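Local coordinates for pyruvate kinase 1 (Trypanosoma brucei brucei, PDB 4KCT), which catalyses the phosphate transfer between phosphoenolpyruvate and ADP that yields pyruvate and ATP, and has an intrinsic decarboxylase activity, probably acting on oxaloacetate, at residues L83-P88 and D207-S212; N257-A262 and K291-A296; C26-S31 and S47-N52; F213-E218 and I240-G245. One frame throughout, in Å; residues are numbered along the deposited sequence.

Interaction 1: L83-P88 and D207-S212; sequences LDTKGP and DMIFAS. With K (potassium ion), chain D.
Leu83 and Asp84 run parallel to Ile209 and Phe210 as neighbouring barrel strands, joined by Leu83 N to Met208 O, Phe210 N to Leu83 O and Thr85 N to Phe210 O. Past the strand end, side chains take over the pairing. Thr85 OG1 accepts a nearly straight bond from Ser212 N (3.0 Å, N-H...O 168°); its chi1 of 61° sets the hydroxyl between backbone N and carbonyl carbon and leaves CG2 to meet Ile209 CG2 at 3.8 Å. In return Ser212 OG donates to Thr85 O at 2.7 Å, tilted 34° from the carbonyl plane. That same Thr85 O binds the potassium ion at 2.8 Å, beside Asp84 OD1 at 2.7 Å and two waters; Asn52 and Ser54 complete the site. The other carboxylate oxygen, Asp84 OD2, lies in plane at the edge of the Phe210 ring, 3.6 Å from Phe210 CB, with carboxylate and ring planes almost perpendicular. Arg50 and Lys239 form salt bridges to this oxygen. On the opposite face of the sheet, Leu83 CB packs on Ile209 CD1 at 4.0 Å. Asp84 thus divides its carboxylate between the metal and two basic side chains, while the Ser212 hydroxyl, itself bonded to Lys239, donates to the potassium-binding carbonyl at the C-terminal mouth of the barrel, consistent with its fixing that oxygen.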
loop_
_atom_site.group_PDB
_atom_site.type_symbol
_atom_site.label_atom_id
_atom_site.label_comp_id
_atom_site.label_asym_id
_atom_site.label_seq_id
_atom_site.Cartn_x
_atom_site.Cartn_y
_atom_site.Cartn_z
ATOM N N LEU A 83 -15.642 37.117 -15.164
ATOM C CA LEU A 83 -15.212 38.497 -14.969
ATOM C C LEU A 83 -14.038 38.500 -13.984
ATOM O O LEU A 83 -14.188 38.081 -12.839
ATOM C CB LEU A 83 -16.385 39.344 -14.432
ATOM C CG LEU A 83 -16.159 40.868 -14.371
ATOM C CD1 LEU A 83 -17.489 41.610 -14.283
ATOM C CD2 LEU A 83 -15.235 41.250 -13.203
ATOM N N ASP A 84 -12.848 38.862 -14.469
ATOM C CA ASP A 84 -11.634 38.826 -13.632
ATOM C C ASP A 84 -11.343 40.237 -13.107
ATOM O O ASP A 84 -11.079 41.138 -13.891
ATOM C CB ASP A 84 -10.444 38.276 -14.464
ATOM C CG ASP A 84 -9.184 38.029 -13.624
ATOM O OD1 ASP A 84 -8.771 38.948 -12.892
ATOM O OD2 ASP A 84 -8.564 36.928 -13.740
ATOM N N THR A 85 -11.475 40.446 -11.792
ATOM C CA THR A 85 -11.489 41.818 -11.246
ATOM C C THR A 85 -10.102 42.463 -11.305
ATOM O O THR A 85 -9.072 41.778 -11.287
ATOM C CB THR A 85 -11.993 41.853 -9.785
ATOM O OG1 THR A 85 -11.122 41.064 -8.982
ATOM C CG2 THR A 85 -13.408 41.283 -9.709
ATOM N N LYS A 86 -10.070 43.781 -11.352
ATOM C CA LYS A 86 -8.806 44.511 -11.203
ATOM C C LYS A 86 -8.186 44.240 -9.819
ATOM O O LYS A 86 -7.036 43.896 -9.717
ATOM C CB LYS A 86 -9.035 46.028 -11.393
ATOM C CG LYS A 86 -7.752 46.819 -11.611
ATOM C CD LYS A 86 -8.065 48.310 -11.779
ATOM C CE LYS A 86 -7.021 49.019 -12.622
ATOM N NZ LYS A 86 -5.646 48.618 -12.229
ATOM N N GLY A 87 -8.966 44.393 -8.763
ATOM C CA GLY A 87 -8.480 44.067 -7.436
ATOM C C GLY A 87 -7.650 45.194 -6.838
ATOM O O GLY A 87 -7.491 46.252 -7.449
ATOM N N PRO A 88 -7.135 44.974 -5.637
ATOM C CA PRO A 88 -6.411 45.974 -4.862
ATOM C C PRO A 88 -5.021 46.150 -5.421
ATOM O O PRO A 88 -4.497 45.242 -6.089
ATOM C CB PRO A 88 -6.330 45.331 -3.469
ATOM C CG PRO A 88 -6.282 43.867 -3.761
ATOM C CD PRO A 88 -7.211 43.677 -4.934
ATOM N N ASP A 207 -21.194 34.336 -15.440
ATOM C CA ASP A 207 -21.326 33.057 -14.761
ATOM C C ASP A 207 -20.416 32.918 -13.536
ATOM O O ASP A 207 -20.691 32.113 -12.633
ATOM C CB ASP A 207 -21.066 31.935 -15.759
ATOM C CG ASP A 207 -21.953 32.056 -16.991
ATOM O OD1 ASP A 207 -23.190 32.029 -16.801
ATOM O OD2 ASP A 207 -21.432 32.369 -18.106
ATOM N N MET A 208 -19.280 33.610 -13.554
ATOM C CA MET A 208 -18.331 33.495 -12.458
ATOM C C MET A 208 -17.470 34.734 -12.357
ATOM O O MET A 208 -17.220 35.422 -13.359
ATOM C CB MET A 208 -17.439 32.236 -12.660
ATOM C CG MET A 208 -16.646 32.263 -13.966
ATOM S SD MET A 208 -15.973 30.638 -14.443
ATOM C CE MET A 208 -17.487 29.779 -14.979
ATOM N N ILE A 209 -16.984 34.996 -11.151
ATOM C CA ILE A 209 -16.003 36.034 -10.908
ATOM C C ILE A 209 -14.677 35.362 -10.565
ATOM O O ILE A 209 -14.647 34.447 -9.747
ATOM C CB ILE A 209 -16.398 36.863 -9.667
ATOM C CG1 ILE A 209 -17.859 37.340 -9.776
ATOM C CG2 ILE A 209 -15.418 38.029 -9.463
ATOM C CD1 ILE A 209 -18.142 38.210 -11.001
ATOM N N PHE A 210 -13.596 35.792 -11.204
ATOM C CA PHE A 210 -12.264 35.459 -10.755
ATOM C C PHE A 210 -11.792 36.624 -9.888
ATOM O O PHE A 210 -11.468 37.694 -10.411
ATOM C CB PHE A 210 -11.300 35.313 -11.954
ATOM C CG PHE A 210 -11.665 34.212 -12.927
ATOM C CD1 PHE A 210 -12.571 33.213 -12.587
ATOM C CD2 PHE A 210 -11.031 34.146 -14.164
ATOM C CE1 PHE A 210 -12.861 32.180 -13.478
ATOM C CE2 PHE A 210 -11.270 33.086 -15.032
ATOM C CZ PHE A 210 -12.201 32.115 -14.700
ATOM N N ALA A 211 -11.817 36.436 -8.569
ATOM C CA ALA A 211 -11.641 37.545 -7.627
ATOM C C ALA A 211 -10.170 37.676 -7.278
ATOM O O ALA A 211 -9.561 36.738 -6.749
ATOM C CB ALA A 211 -12.463 37.299 -6.356
ATOM N N SER A 212 -9.597 38.835 -7.597
ATOM C CA SER A 212 -8.161 39.055 -7.468
ATOM C C SER A 212 -7.693 39.201 -6.039
ATOM O O SER A 212 -8.413 39.767 -5.164
ATOM C CB SER A 212 -7.721 40.268 -8.290
ATOM O OG SER A 212 -7.800 39.980 -9.674
HETATM K K K D . -7.443 41.203 -13.432
HETATM O O HOH W 1 -5.850 41.888 -11.477
HETATM O O HOH W 2 -5.004 39.716 -13.928
#

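Interaction 2: N257-A262 and K291-A296; sequences NGIMVA and KPVICA. With PYR (pyruvic acid), chain E.
Ile294 O takes the shortest polar bond of this contact, from Val261 N at 2.9 Å, arriving nearly along the C=O axis; Met260 CA also approaches this oxygen, at 3.4 Å. Ile259 O is shared in the same way between Ile294 N (3.0 Å) and the CA of Val293. Ile259 N to Pro292 O and the more bent Ala296 N to Val261 O (3.2 Å, 141°) extend the parallel register along both strands. These are the sixth and seventh strands of the TIM barrel, their axes 4.7 Å apart and 14° from parallel, linked through helices 263-269 and 275-289. Ile259, Val261 and Val293 face helix 275-289, where the CG2 methyls of Val261 and Val293 meet obliquely at 4.1 Å. Met260, Ile294 and Ala296 point into the barrel. Met260 CG lies anti to the backbone N (chi1 176°), and the chain stays extended as far as SD, which meets Ala296 CB at 3.7 Å, and bends there. Met260 SD is also 3.8 Å from the methyl carbon CB of pyruvate, while Ala262 CB packs against its C and CA. At the far end, Asn257 O rests on Pro292 CD and the base of Lys291, whose amine reaches the Ile253 and Ser256 carbonyls.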
loop_
_atom_site.group_PDB
_atom_site.type_symbol
_atom_site.label_atom_id
_atom_site.label_comp_id
_atom_site.label_asym_id
_atom_site.label_seq_id
_atom_site.Cartn_x
_atom_site.Cartn_y
_atom_site.Cartn_z
ATOM N N ASN A 257 -16.147 28.998 -4.418
ATOM C CA ASN A 257 -16.654 27.942 -5.281
ATOM C C ASN A 257 -15.503 27.230 -6.006
ATOM O O ASN A 257 -15.676 26.157 -6.551
ATOM C CB ASN A 257 -17.644 28.511 -6.303
ATOM C CG ASN A 257 -18.872 29.152 -5.633
ATOM O OD1 ASN A 257 -18.896 30.355 -5.408
ATOM N ND2 ASN A 257 -19.737 28.322 -5.095
ATOM N N GLY A 258 -14.347 27.866 -6.038
ATOM C CA GLY A 258 -13.204 27.346 -6.813
ATOM C C GLY A 258 -12.001 28.247 -6.622
ATOM O O GLY A 258 -12.086 29.264 -5.913
ATOM N N ILE A 259 -10.853 27.833 -7.165
ATOM C CA ILE A 259 -9.589 28.531 -6.902
ATOM C C ILE A 259 -8.856 28.739 -8.231
ATOM O O ILE A 259 -8.909 27.889 -9.090
ATOM C CB ILE A 259 -8.691 27.691 -5.973
ATOM C CG1 ILE A 259 -9.368 27.503 -4.606
ATOM C CG2 ILE A 259 -7.298 28.313 -5.866
ATOM C CD1 ILE A 259 -9.496 28.826 -3.822
ATOM N N MET A 260 -8.192 29.877 -8.395
ATOM C CA MET A 260 -7.198 29.990 -9.454
ATOM C C MET A 260 -5.819 30.150 -8.863
ATOM O O MET A 260 -5.609 30.956 -7.981
ATOM C CB MET A 260 -7.506 31.192 -10.380
ATOM C CG MET A 260 -6.420 31.383 -11.421
ATOM S SD MET A 260 -6.462 32.994 -12.229
ATOM C CE MET A 260 -8.117 32.982 -12.915
ATOM N N VAL A 261 -4.874 29.361 -9.349
ATOM C CA VAL A 261 -3.490 29.560 -8.992
ATOM C C VAL A 261 -2.914 30.639 -9.901
ATOM O O VAL A 261 -2.667 30.391 -11.081
ATOM C CB VAL A 261 -2.674 28.235 -9.136
ATOM C CG1 VAL A 261 -1.209 28.449 -8.730
ATOM C CG2 VAL A 261 -3.317 27.130 -8.294
ATOM N N ALA A 262 -2.875 31.872 -9.402
ATOM C CA ALA A 262 -2.620 33.024 -10.253
ATOM C C ALA A 262 -1.110 33.295 -10.277
ATOM O O ALA A 262 -0.592 34.047 -9.459
ATOM C CB ALA A 262 -3.382 34.239 -9.735
ATOM N N LYS A 291 -13.538 20.971 -5.383
ATOM C CA LYS A 291 -13.849 22.269 -5.990
ATOM C C LYS A 291 -12.901 22.555 -7.154
ATOM O O LYS A 291 -11.711 22.188 -7.120
ATOM C CB LYS A 291 -13.772 23.396 -4.954
ATOM C CG LYS A 291 -14.837 23.264 -3.853
ATOM C CD LYS A 291 -14.819 24.429 -2.879
ATOM C CE LYS A 291 -16.165 24.516 -2.131
ATOM N NZ LYS A 291 -16.064 25.386 -0.949
ATOM N N PRO A 292 -13.419 23.210 -8.200
ATOM C CA PRO A 292 -12.634 23.353 -9.430
ATOM C C PRO A 292 -11.410 24.262 -9.229
ATOM O O PRO A 292 -11.434 25.187 -8.404
ATOM C CB PRO A 292 -13.629 24.008 -10.420
ATOM C CG PRO A 292 -14.793 24.464 -9.591
ATOM C CD PRO A 292 -14.845 23.506 -8.421
ATOM N N VAL A 293 -10.329 23.936 -9.901
ATOM C CA VAL A 293 -9.095 24.707 -9.767
ATOM C C VAL A 293 -8.471 24.929 -11.144
ATOM O O VAL A 293 -8.542 24.053 -12.009
ATOM C CB VAL A 293 -8.088 24.068 -8.753
ATOM C CG1 VAL A 293 -7.618 22.669 -9.205
ATOM C CG2 VAL A 293 -6.866 24.995 -8.526
ATOM N N ILE A 294 -8.082 26.185 -11.388
ATOM C CA ILE A 294 -7.568 26.636 -12.660
ATOM C C ILE A 294 -6.080 26.974 -12.455
ATOM O O ILE A 294 -5.726 27.703 -11.510
ATOM C CB ILE A 294 -8.287 27.952 -13.055
ATOM C CG1 ILE A 294 -9.817 27.753 -13.103
ATOM C CG2 ILE A 294 -7.719 28.525 -14.340
ATOM C CD1 ILE A 294 -10.594 29.054 -13.283
ATOM N N CYS A 295 -5.221 26.455 -13.320
ATOM C CA CYS A 295 -3.813 26.904 -13.360
ATOM C C CYS A 295 -3.647 28.007 -14.428
ATOM O O CYS A 295 -4.126 27.857 -15.544
ATOM C CB CYS A 295 -2.888 25.710 -13.676
ATOM S SG CYS A 295 -1.110 26.131 -13.564
ATOM N N ALA A 296 -3.045 29.139 -14.034
ATOM C CA ALA A 296 -2.994 30.336 -14.881
ATOM C C ALA A 296 -1.549 30.861 -15.111
ATOM O O ALA A 296 -0.700 30.812 -14.205
ATOM C CB ALA A 296 -3.862 31.456 -14.303
HETATM C C PYR E . -1.885 36.376 -12.313
HETATM O O PYR E . -1.304 35.354 -12.771
HETATM O OXT PYR E . -1.310 37.097 -11.448
HETATM C CA PYR E . -3.305 36.660 -12.690
HETATM O O3 PYR E . -3.875 37.682 -12.268
HETATM C CB PYR E . -4.076 35.641 -13.490
#

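Interaction 3: C26-S31 and S47-N52; sequences CTIGPS and SVARMN. With K (potassium ion), chain D.
Arg50 NH1 donates to Thr27 OG1 at 2.8 Å, the hydroxyl lying at the guanidinium edge and 6° out of its plane. The two side chains run alongside each other in the same direction: Arg50 is extended from CG to NE, which carries CD past Thr27 OG1 at 3.4 Å. Thr27 OG1 is bonded to Leu330 O as well, and Arg50 NE is taken up by Asp84. One face of the guanidinium carries Asn52 CB, offset toward the rim. Asn52 CG stands anti to its backbone N (chi1 -175°), and OD1 binds the potassium ion at 2.7 Å. The backbone fixes these groups in turn. Arg50 N donates almost straight to Cys26 O (2.8 Å, 178°), Ile28 N to Arg50 O, and Cys26 N to Val48 O. Beyond the paired part, water 3 bridges Ile28 O to Asn52 N, 2.8 Å from each. On the face that carries Ala49, its CB meets Ile28 CG1 at 3.9 Å. The two strands belong to the first beta-alpha-beta unit: helix 35-44 connects them and packs on Cys26 and Ile28, helix 58-75 lies against Ile28 and Ala49, and Thr27 joins strand 327-330, closing the TIM barrel.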
loop_
_atom_site.group_PDB
_atom_site.type_symbol
_atom_site.label_atom_id
_atom_site.label_comp_id
_atom_site.label_asym_id
_atom_site.label_seq_id
_atom_site.Cartn_x
_atom_site.Cartn_y
_atom_site.Cartn_z
ATOM N N CYS A 26 -9.912 31.028 -21.915
ATOM C CA CYS A 26 -9.204 31.978 -22.799
ATOM C C CYS A 26 -9.588 33.396 -22.459
ATOM O O CYS A 26 -10.777 33.721 -22.387
ATOM C CB CYS A 26 -9.575 31.726 -24.261
ATOM S SG CYS A 26 -9.159 30.057 -24.796
ATOM N N THR A 27 -8.582 34.246 -22.304
ATOM C CA THR A 27 -8.789 35.685 -22.182
ATOM C C THR A 27 -9.073 36.340 -23.525
ATOM O O THR A 27 -8.361 36.100 -24.510
ATOM C CB THR A 27 -7.569 36.360 -21.545
ATOM O OG1 THR A 27 -7.225 35.646 -20.364
ATOM C CG2 THR A 27 -7.887 37.845 -21.179
ATOM N N ILE A 28 -10.121 37.166 -23.564
ATOM C CA ILE A 28 -10.522 37.824 -24.792
ATOM C C ILE A 28 -9.860 39.217 -24.886
ATOM O O ILE A 28 -9.665 39.893 -23.875
ATOM C CB ILE A 28 -12.048 37.956 -24.882
ATOM C CG1 ILE A 28 -12.712 36.579 -24.650
ATOM C CG2 ILE A 28 -12.462 38.543 -26.243
ATOM C CD1 ILE A 28 -12.100 35.435 -25.471
ATOM N N GLY A 29 -9.423 39.578 -26.083
ATOM C CA GLY A 29 -8.787 40.886 -26.309
ATOM C C GLY A 29 -8.848 41.196 -27.785
ATOM O O GLY A 29 -9.574 40.530 -28.518
ATOM N N PRO A 30 -8.074 42.199 -28.240
ATOM C CA PRO A 30 -8.168 42.623 -29.634
ATOM C C PRO A 30 -7.930 41.483 -30.633
ATOM O O PRO A 30 -8.491 41.507 -31.705
ATOM C CB PRO A 30 -7.071 43.700 -29.771
ATOM C CG PRO A 30 -6.272 43.639 -28.510
ATOM C CD PRO A 30 -7.132 43.012 -27.459
ATOM N N SER A 31 -7.144 40.470 -30.269
ATOM C CA SER A 31 -6.934 39.341 -31.185
ATOM C C SER A 31 -8.191 38.508 -31.374
ATOM O O SER A 31 -8.264 37.702 -32.315
ATOM C CB SER A 31 -5.808 38.433 -30.697
ATOM O OG SER A 31 -4.566 39.039 -30.878
ATOM N N SER A 47 -13.582 26.760 -23.480
ATOM C CA SER A 47 -14.820 26.504 -22.713
ATOM C C SER A 47 -15.317 27.721 -21.945
ATOM O O SER A 47 -16.494 27.788 -21.595
ATOM C CB SER A 47 -14.619 25.345 -21.725
ATOM O OG SER A 47 -14.526 24.120 -22.439
ATOM N N VAL A 48 -14.396 28.599 -21.533
ATOM C CA VAL A 48 -14.777 29.791 -20.721
ATOM C C VAL A 48 -14.032 30.987 -21.273
ATOM O O VAL A 48 -12.844 30.878 -21.586
ATOM C CB VAL A 48 -14.368 29.649 -19.245
ATOM C CG1 VAL A 48 -14.622 30.968 -18.483
ATOM C CG2 VAL A 48 -15.102 28.454 -18.580
ATOM N N ALA A 49 -14.758 32.092 -21.487
ATOM C CA ALA A 49 -14.168 33.337 -21.938
ATOM C C ALA A 49 -13.898 34.263 -20.746
ATOM O O ALA A 49 -14.797 34.552 -19.949
ATOM C CB ALA A 49 -15.087 34.025 -22.954
ATOM N N ARG A 50 -12.641 34.619 -20.569
ATOM C CA ARG A 50 -12.234 35.482 -19.460
ATOM C C ARG A 50 -12.137 36.942 -19.934
ATOM O O ARG A 50 -11.539 37.232 -20.980
ATOM C CB ARG A 50 -10.902 35.035 -18.907
ATOM C CG ARG A 50 -10.309 35.952 -17.819
ATOM C CD ARG A 50 -8.904 35.469 -17.443
ATOM N NE ARG A 50 -8.223 36.328 -16.464
ATOM C CZ ARG A 50 -7.178 37.094 -16.758
ATOM N NH1 ARG A 50 -6.699 37.139 -18.018
ATOM N NH2 ARG A 50 -6.628 37.840 -15.812
ATOM N N MET A 51 -12.855 37.822 -19.242
ATOM C CA MET A 51 -12.709 39.253 -19.425
ATOM C C MET A 51 -11.823 39.800 -18.310
ATOM O O MET A 51 -12.157 39.687 -17.124
ATOM C CB MET A 51 -14.080 39.939 -19.364
ATOM C CG MET A 51 -15.134 39.337 -20.307
ATOM S SD MET A 51 -16.725 40.149 -20.127
ATOM C CE MET A 51 -17.195 39.707 -18.443
ATOM N N ASN A 52 -10.708 40.408 -18.694
ATOM C CA ASN A 52 -9.788 40.968 -17.743
ATOM C C ASN A 52 -10.121 42.414 -17.492
ATOM O O ASN A 52 -9.803 43.284 -18.315
ATOM C CB ASN A 52 -8.355 40.871 -18.263
ATOM C CG ASN A 52 -7.332 41.346 -17.234
ATOM O OD1 ASN A 52 -7.685 41.734 -16.105
ATOM N ND2 ASN A 52 -6.071 41.329 -17.617
HETATM K K K D . -7.443 41.203 -13.432
HETATM O O HOH W 3 -10.483 40.958 -21.459
HETATM O O HOH W 1 -5.850 41.888 -11.477
HETATM O O HOH W 2 -5.004 39.716 -13.928
#

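Interaction 4: F213-E218 and I240-G245; sequences FIRTAE and IENHQG. With MG (magnesium ion), chain C; PYR (pyruvic acid), chain E.
Phe213 N donates to Glu241 OE2 at 2.8 Å, on the anti lone pair of the carboxylate, with a bent N-H...O angle of 139°. The other oxygen, Glu241 OE1, binds the magnesium ion at 2.0 Å; one oxygen anchors the loop and the other coordinates the metal. Glu241 CG lies anti to the carbonyl carbon and the chain runs on extended, which carries the carboxylate past the ring to Phe213 N and the metal. Pyruvate chelates the same metal through OXT and O3; two waters and Asp265 complete the site. Water 5, one of the two, also donates to OE2. The main nonpolar contact is a CH-pi interaction: Glu241 CB lies 3.8 Å from the centroid of the Phe213 ring, 11° off its normal. Asn242 CB approaches Phe213 CE1 obliquely, and the aliphatic part of Arg215 runs beside Gln244. Further hydrogen bonds hold each segment's shape. In the conformer described, Arg215 NE donates to Phe213 O and its terminal nitrogens reach the Leu187 and Pro188 carbonyls. Asn242 OD1 caps helix 243-247 by accepting from Gly245 N, and Asn242 ND2 donates to Gln244 OE1 at 2.8 Å. Water 4 links Ile214 O, across the contact, to Glu241 N and Asn242 OD1. The two loops follow strands 208-211 and 235-240 and lead into helices 217-227 and 243-247; helix 249-255 covers Ile214 and Ile240, and helix 263-269 flanks the Phe213 ring.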
loop_
_atom_site.group_PDB
_atom_site.type_symbol
_atom_site.label_atom_id
_atom_site.label_comp_id
_atom_site.label_asym_id
_atom_site.label_seq_id
_atom_site.Cartn_x
_atom_site.Cartn_y
_atom_site.Cartn_z
ATOM N N PHE A 213 -6.488 38.690 -5.797
ATOM C CA PHE A 213 -5.759 38.914 -4.531
ATOM C C PHE A 213 -6.563 38.576 -3.287
ATOM O O PHE A 213 -6.538 39.321 -2.295
ATOM C CB PHE A 213 -5.241 40.371 -4.442
ATOM C CG PHE A 213 -3.764 40.487 -4.665
ATOM C CD1 PHE A 213 -2.870 40.222 -3.619
ATOM C CD2 PHE A 213 -3.254 40.659 -5.962
ATOM C CE1 PHE A 213 -1.494 40.226 -3.843
ATOM C CE2 PHE A 213 -1.879 40.673 -6.188
ATOM C CZ PHE A 213 -0.997 40.424 -5.132
ATOM N N ILE A 214 -7.173 37.399 -3.278
ATOM C CA ILE A 214 -7.895 36.954 -2.090
ATOM C C ILE A 214 -6.900 36.518 -0.998
ATOM O O ILE A 214 -6.060 35.622 -1.212
ATOM C CB ILE A 214 -8.887 35.811 -2.437
ATOM C CG1 ILE A 214 -10.011 36.346 -3.366
ATOM C CG2 ILE A 214 -9.472 35.186 -1.168
ATOM C CD1 ILE A 214 -10.881 37.458 -2.757
ATOM N N ARG A 215 -6.981 37.176 0.156
ATOM C CA ARG A 215 -6.013 36.913 1.200
ATOM C C ARG A 215 -6.596 36.102 2.344
ATOM O O ARG A 215 -5.855 35.440 3.069
ATOM C CB ARG A 215 -5.375 38.211 1.694
ATOM C CG ARG A 215 -4.529 38.906 0.629
ATOM C CD ARG A 215 -4.694 40.424 0.681
ATOM N NE ARG A 215 -5.817 40.921 -0.129
ATOM C CZ ARG A 215 -6.483 42.045 0.140
ATOM N NH1 ARG A 215 -7.463 42.470 -0.660
ATOM N NH2 ARG A 215 -6.133 42.770 1.190
ATOM N N THR A 216 -7.924 36.177 2.520
ATOM C CA THR A 216 -8.614 35.521 3.648
ATOM C C THR A 216 -9.983 35.042 3.196
ATOM O O THR A 216 -10.559 35.577 2.235
ATOM C CB THR A 216 -8.862 36.508 4.836
ATOM O OG1 THR A 216 -9.740 37.543 4.399
ATOM C CG2 THR A 216 -7.559 37.137 5.334
ATOM N N ALA A 217 -10.582 34.167 4.004
ATOM C CA ALA A 217 -11.969 33.772 3.814
ATOM C C ALA A 217 -12.925 34.959 3.970
ATOM O O ALA A 217 -13.956 35.015 3.309
ATOM C CB ALA A 217 -12.350 32.656 4.785
ATOM N N GLU A 218 -12.610 35.886 4.872
ATOM C CA GLU A 218 -13.492 37.048 5.066
ATOM C C GLU A 218 -13.582 37.894 3.785
ATOM O O GLU A 218 -14.661 38.361 3.397
ATOM C CB GLU A 218 -13.032 37.898 6.256
ATOM C CG GLU A 218 -14.004 39.012 6.628
ATOM C CD GLU A 218 -15.447 38.524 6.826
ATOM O OE1 GLU A 218 -16.380 39.247 6.406
ATOM O OE2 GLU A 218 -15.653 37.415 7.388
ATOM N N ILE A 240 -5.447 33.063 -5.893
ATOM C CA ILE A 240 -4.386 33.048 -4.898
ATOM C C ILE A 240 -3.132 33.689 -5.503
ATOM O O ILE A 240 -2.524 33.134 -6.442
ATOM C CB ILE A 240 -4.079 31.592 -4.487
ATOM C CG1 ILE A 240 -5.351 30.905 -4.003
ATOM C CG2 ILE A 240 -2.934 31.521 -3.449
ATOM C CD1 ILE A 240 -5.993 31.574 -2.787
ATOM N N GLU A 241 -2.722 34.837 -4.956
ATOM C CA GLU A 241 -1.714 35.651 -5.611
ATOM C C GLU A 241 -0.573 36.074 -4.696
ATOM O O GLU A 241 0.295 36.830 -5.125
ATOM C CB GLU A 241 -2.349 36.919 -6.232
ATOM C CG GLU A 241 -3.631 36.677 -6.983
ATOM C CD GLU A 241 -3.850 37.690 -8.096
ATOM O OE1 GLU A 241 -3.043 37.707 -9.057
ATOM O OE2 GLU A 241 -4.898 38.346 -8.093
ATOM N N ASN A 242 -0.631 35.686 -3.416
ATOM C CA ASN A 242 0.407 36.090 -2.455
ATOM C C ASN A 242 0.464 35.129 -1.277
ATOM O O ASN A 242 -0.289 34.138 -1.242
ATOM C CB ASN A 242 0.184 37.555 -1.964
ATOM C CG ASN A 242 -0.827 37.654 -0.810
ATOM O OD1 ASN A 242 -1.798 36.886 -0.739
ATOM N ND2 ASN A 242 -0.625 38.646 0.072
ATOM N N HIS A 243 1.389 35.360 -0.348
ATOM C CA HIS A 243 1.646 34.356 0.680
ATOM C C HIS A 243 0.444 34.187 1.611
ATOM O O HIS A 243 0.210 33.098 2.126
ATOM C CB HIS A 243 2.915 34.672 1.465
ATOM C CG HIS A 243 2.696 35.664 2.557
ATOM N ND1 HIS A 243 2.462 36.979 2.295
ATOM C CD2 HIS A 243 2.444 35.479 3.926
ATOM C CE1 HIS A 243 2.167 37.614 3.455
ATOM N NE2 HIS A 243 2.140 36.691 4.447
ATOM N N GLN A 244 -0.317 35.263 1.843
ATOM C CA GLN A 244 -1.540 35.173 2.678
ATOM C C GLN A 244 -2.556 34.223 2.091
ATOM O O GLN A 244 -3.135 33.420 2.805
ATOM C CB GLN A 244 -2.211 36.553 2.842
ATOM C CG GLN A 244 -1.357 37.578 3.558
ATOM C CD GLN A 244 -1.965 38.978 3.460
ATOM O OE1 GLN A 244 -1.839 39.665 2.438
ATOM N NE2 GLN A 244 -2.746 39.322 4.441
ATOM N N GLY A 245 -2.795 34.329 0.784
ATOM C CA GLY A 245 -3.681 33.388 0.114
ATOM C C GLY A 245 -3.225 31.951 0.307
ATOM O O GLY A 245 -4.052 31.060 0.499
HETATM MG MG MG C . -2.793 38.536 -10.844
HETATM C C PYR E . -1.885 36.376 -12.313
HETATM O O PYR E . -1.304 35.354 -12.771
HETATM O OXT PYR E . -1.310 37.097 -11.448
HETATM C CA PYR E . -3.305 36.660 -12.690
HETATM O O3 PYR E . -3.875 37.682 -12.268
HETATM C CB PYR E . -4.076 35.641 -13.490
HETATM O O HOH W 4 -3.752 35.866 -2.584
HETATM O O HOH W 5 -4.345 40.003 -9.958
HETATM O O HOH W 6 -2.559 39.974 -12.401
#

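Overall arrangement
From the N terminus, interaction 3 comes first and closes the short loop around helix 35-44, pairing barrel strands one and two. Interaction 1 follows, joining strands three and four across the long excursion that holds the whole seven-stranded mixed sheet. Interaction 4 then links the loops after strands four and five, and interaction 2 pairs strands six and seven. The four closures are in series; none nests or crosses. Interactions 1 and 3 share the potassium ion and are joined through Asp84 and Arg50, while interactions 2 and 4 meet at pyruvate and through backbone bonds between Ile240 and strand 258-262. Phe210 on Met260 joins interactions 1 and 2 inside the barrel.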